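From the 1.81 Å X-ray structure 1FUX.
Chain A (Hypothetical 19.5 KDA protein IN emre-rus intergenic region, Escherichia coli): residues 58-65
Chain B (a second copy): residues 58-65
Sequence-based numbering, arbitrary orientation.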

# COMPACT_ATOMS: atom_id res chain seq x y z
N PRO A 58 -1.09 -0.62 -11.53
CA PRO A 58 -2.51 -0.29 -11.66
C PRO A 58 -3.32 -0.74 -10.46
O PRO A 58 -4.19 -1.62 -10.55
N THR A 59 -3.11 -0.10 -9.32
CA THR A 59 -3.75 -0.61 -8.08
C THR A 59 -4.47 0.47 -7.32
O THR A 59 -5.37 0.11 -6.54
N GLY A 60 -4.20 1.73 -7.66
CA GLY A 60 -4.76 2.82 -6.86
C GLY A 60 -3.78 3.35 -5.82
O GLY A 60 -4.02 4.44 -5.27
N SER A 61 -2.70 2.63 -5.52
CA SER A 61 -1.74 3.07 -4.51
C SER A 61 -0.30 2.69 -4.92
O SER A 61 0.56 2.77 -4.03
N GLY A 62 -0.08 2.45 -6.19
CA GLY A 62 1.25 2.05 -6.70
C GLY A 62 1.60 0.68 -6.09
O GLY A 62 0.69 -0.10 -5.78
N TRP A 63 2.88 0.43 -5.88
CA TRP A 63 3.33 -0.87 -5.37
C TRP A 63 4.63 -0.67 -4.60
O TRP A 63 5.60 -0.13 -5.12
N TRP A 64 4.60 -1.12 -3.35
CA TRP A 64 5.85 -1.07 -2.55
C TRP A 64 6.64 -2.34 -2.83
O TRP A 64 6.19 -3.44 -2.54
N HIS A 65 7.82 -2.27 -3.43
CA HIS A 65 8.63 -3.44 -3.74
C HIS A 65 9.63 -3.77 -2.65
O HIS A 65 10.07 -4.93 -2.53
N PRO B 58 0.10 11.30 4.22
CA PRO B 58 1.40 11.70 3.72
C PRO B 58 2.41 10.58 3.76
O PRO B 58 3.41 10.61 4.50
N THR B 59 2.16 9.52 2.98
CA THR B 59 3.04 8.36 3.07
C THR B 59 3.77 8.08 1.79
O THR B 59 4.71 7.29 1.81
N GLY B 60 3.28 8.58 0.65
CA GLY B 60 3.86 8.19 -0.62
C GLY B 60 2.92 7.18 -1.31
O GLY B 60 3.07 7.04 -2.53
N SER B 61 1.95 6.69 -0.51
CA SER B 61 1.01 5.75 -1.18
C SER B 61 -0.41 5.92 -0.63
O SER B 61 -1.23 5.03 -0.88
N GLY B 62 -0.71 7.01 0.04
CA GLY B 62 -2.06 7.14 0.69
C GLY B 62 -2.09 6.18 1.88
O GLY B 62 -1.08 5.73 2.46
N TRP B 63 -3.29 5.72 2.21
CA TRP B 63 -3.55 4.77 3.28
C TRP B 63 -4.79 3.91 2.99
O TRP B 63 -5.86 4.44 2.72
N TRP B 64 -4.63 2.61 3.05
CA TRP B 64 -5.78 1.70 2.87
C TRP B 64 -6.41 1.39 4.24
O TRP B 64 -5.79 0.82 5.14
N HIS B 65 -7.66 1.81 4.45
CA HIS B 65 -8.32 1.63 5.73
C HIS B 65 -9.15 0.36 5.78
O HIS B 65 -9.46 -0.16 6.87

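The contact between these two copies of the same loop is small, 291 Å² with both sides summed, and it is built mostly from one serine and one tryptophan on each chain. The backbones come nearest, by CA atoms, at Ser A61 and Ser B61, 5.1 Å apart. From this point the arrangement repeats itself: each serine receives the tryptophan of the other chain, so the same pairing is made twice.

Ser A61 and Ser B61 give up the most surface, 66 Å² each. Both point their CA-to-CB bonds toward the opposing stretch, and both adopt the p rotamer, with chi1 at 56° and 57°. A short side chain suits this position because the backbones are so near: the two CB atoms of Ser A61 and Ser B61 are 4.5 Å apart, and the carbonyl O of Ser A61 is 3.5 Å from CB of Ser B61. At the same time the residue carries a hydroxyl that can answer a buried polar group.

That group is the indole nitrogen of tryptophan. NE1 of Trp B64 donates a hydrogen bond to OG of Ser A61 at 2.9 Å, and NE1 of Trp A64 donates to OG of Ser B61 at 2.8 Å, with N-H...acceptor angles of 149° and 154°. Trp A64 and Trp B64 lose 59 and 55 Å² to the other stretch. Their CA-to-CB bonds run sideways, yet the m rotamer, chi1 -71° and -73° with chi2 105° and 107°, brings the ends of the side chains nearer to the partner. Tryptophan suits the place because it combines reach and a large nonpolar surface with a single N-H donor, which here finds an acceptor across the contact. The rings meet the serine OG and threonine O atoms edge-on: OG of Ser B61 and the carbonyl O of Thr B59 lie near the plane of the Trp A64 indole, and OG of Ser A61 and the carbonyl O of Thr A59 near that of Trp B64, as suits an N-H that lies in the ring plane. CZ2 of Trp A64 is 3.8 Å from O of Thr B59, and CZ2 of Trp B64 is 3.9 Å from O of Thr A59.

The threonines contribute mainly by shaping the loop. In the p rotamer, OG1 of Thr A59 accepts a hydrogen bond from N of Ser A61 at 3.0 Å and donates to O of Gly A62 at 2.8 Å; in chain B the corresponding distances are 2.9 Å from Ser B61 N to Thr B59 OG1 and 2.7 Å from Thr B59 OG1 to Gly B62 O. One hydroxyl thus ties the turn together, serving as both acceptor and donor.

Gly A60 and Gly B60 have backbone angles at which a CB would be jammed against the preceding carbonyl O, which by itself calls for glycine. Trp A63 and Trp B63, both t, point away and take no part.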

# COMPACT_ATOMS: atom_id res chain seq x y z
CB PRO A 58 -2.87 -0.99 -12.97
CG PRO A 58 -2.04 -2.25 -12.96
CD PRO A 58 -0.69 -1.73 -12.42
CB THR A 59 -2.67 -1.16 -7.11
OG1 THR A 59 -1.92 0.06 -6.82
CG2 THR A 59 -1.75 -2.24 -7.62
CB SER A 61 -1.96 2.39 -3.15
OG SER A 61 -1.95 0.96 -3.22
CB TRP A 63 3.53 -1.84 -6.53
CG TRP A 63 3.62 -3.28 -6.04
CD1 TRP A 63 4.73 -3.94 -5.64
CD2 TRP A 63 2.52 -4.18 -5.92
NE1 TRP A 63 4.40 -5.23 -5.23
CE2 TRP A 63 3.05 -5.40 -5.45
CE3 TRP A 63 1.15 -4.09 -6.20
CZ2 TRP A 63 2.26 -6.54 -5.24
CZ3 TRP A 63 0.37 -5.22 -5.98
CH2 TRP A 63 0.91 -6.42 -5.51
CB TRP A 64 5.51 -1.01 -1.06
CG TRP A 64 4.93 0.31 -0.64
CD1 TRP A 64 3.63 0.62 -0.34
CD2 TRP A 64 5.69 1.52 -0.45
NE1 TRP A 64 3.55 1.95 -0.00
CE2 TRP A 64 4.79 2.52 -0.04
CE3 TRP A 64 7.04 1.85 -0.60
CZ2 TRP A 64 5.18 3.84 0.22
CZ3 TRP A 64 7.43 3.15 -0.31
CH2 TRP A 64 6.53 4.14 0.10
CB HIS A 65 9.41 -3.11 -5.05
CG HIS A 65 8.51 -3.28 -6.25
ND1 HIS A 65 8.40 -4.44 -6.98
CD2 HIS A 65 7.70 -2.37 -6.86
CE1 HIS A 65 7.53 -4.26 -7.98
NE2 HIS A 65 7.07 -2.98 -7.91
CB PRO B 58 1.75 12.83 4.69
CG PRO B 58 1.19 12.36 6.00
CD PRO B 58 -0.17 11.81 5.60
CB THR B 59 2.15 7.10 3.37
OG1 THR B 59 1.29 7.05 2.25
CG2 THR B 59 1.34 7.19 4.64
CB SER B 61 1.46 4.30 -1.00
OG SER B 61 1.60 3.93 0.37
CB TRP B 63 -3.81 5.48 4.60
CG TRP B 63 -3.66 4.63 5.81
CD1 TRP B 63 -4.61 3.93 6.51
CD2 TRP B 63 -2.42 4.43 6.48
NE1 TRP B 63 -4.02 3.29 7.57
CE2 TRP B 63 -2.68 3.60 7.59
CE3 TRP B 63 -1.11 4.88 6.24
CZ2 TRP B 63 -1.67 3.20 8.47
CZ3 TRP B 63 -0.13 4.51 7.15
CH2 TRP B 63 -0.40 3.63 8.21
CB TRP B 64 -5.27 0.33 2.37
CG TRP B 64 -4.82 0.37 0.94
CD1 TRP B 64 -3.54 0.34 0.46
CD2 TRP B 64 -5.69 0.47 -0.20
NE1 TRP B 64 -3.56 0.45 -0.92
CE2 TRP B 64 -4.87 0.49 -1.34
CE3 TRP B 64 -7.08 0.52 -0.36
CZ2 TRP B 64 -5.38 0.51 -2.62
CZ3 TRP B 64 -7.60 0.57 -1.63
CH2 TRP B 64 -6.76 0.60 -2.77
CB HIS B 65 -9.33 2.86 5.83
CG HIS B 65 -8.58 4.09 6.21
ND1 HIS B 65 -8.39 4.47 7.52
CD2 HIS B 65 -7.93 5.02 5.45
CE1 HIS B 65 -7.67 5.59 7.59
NE2 HIS B 65 -7.37 5.95 6.34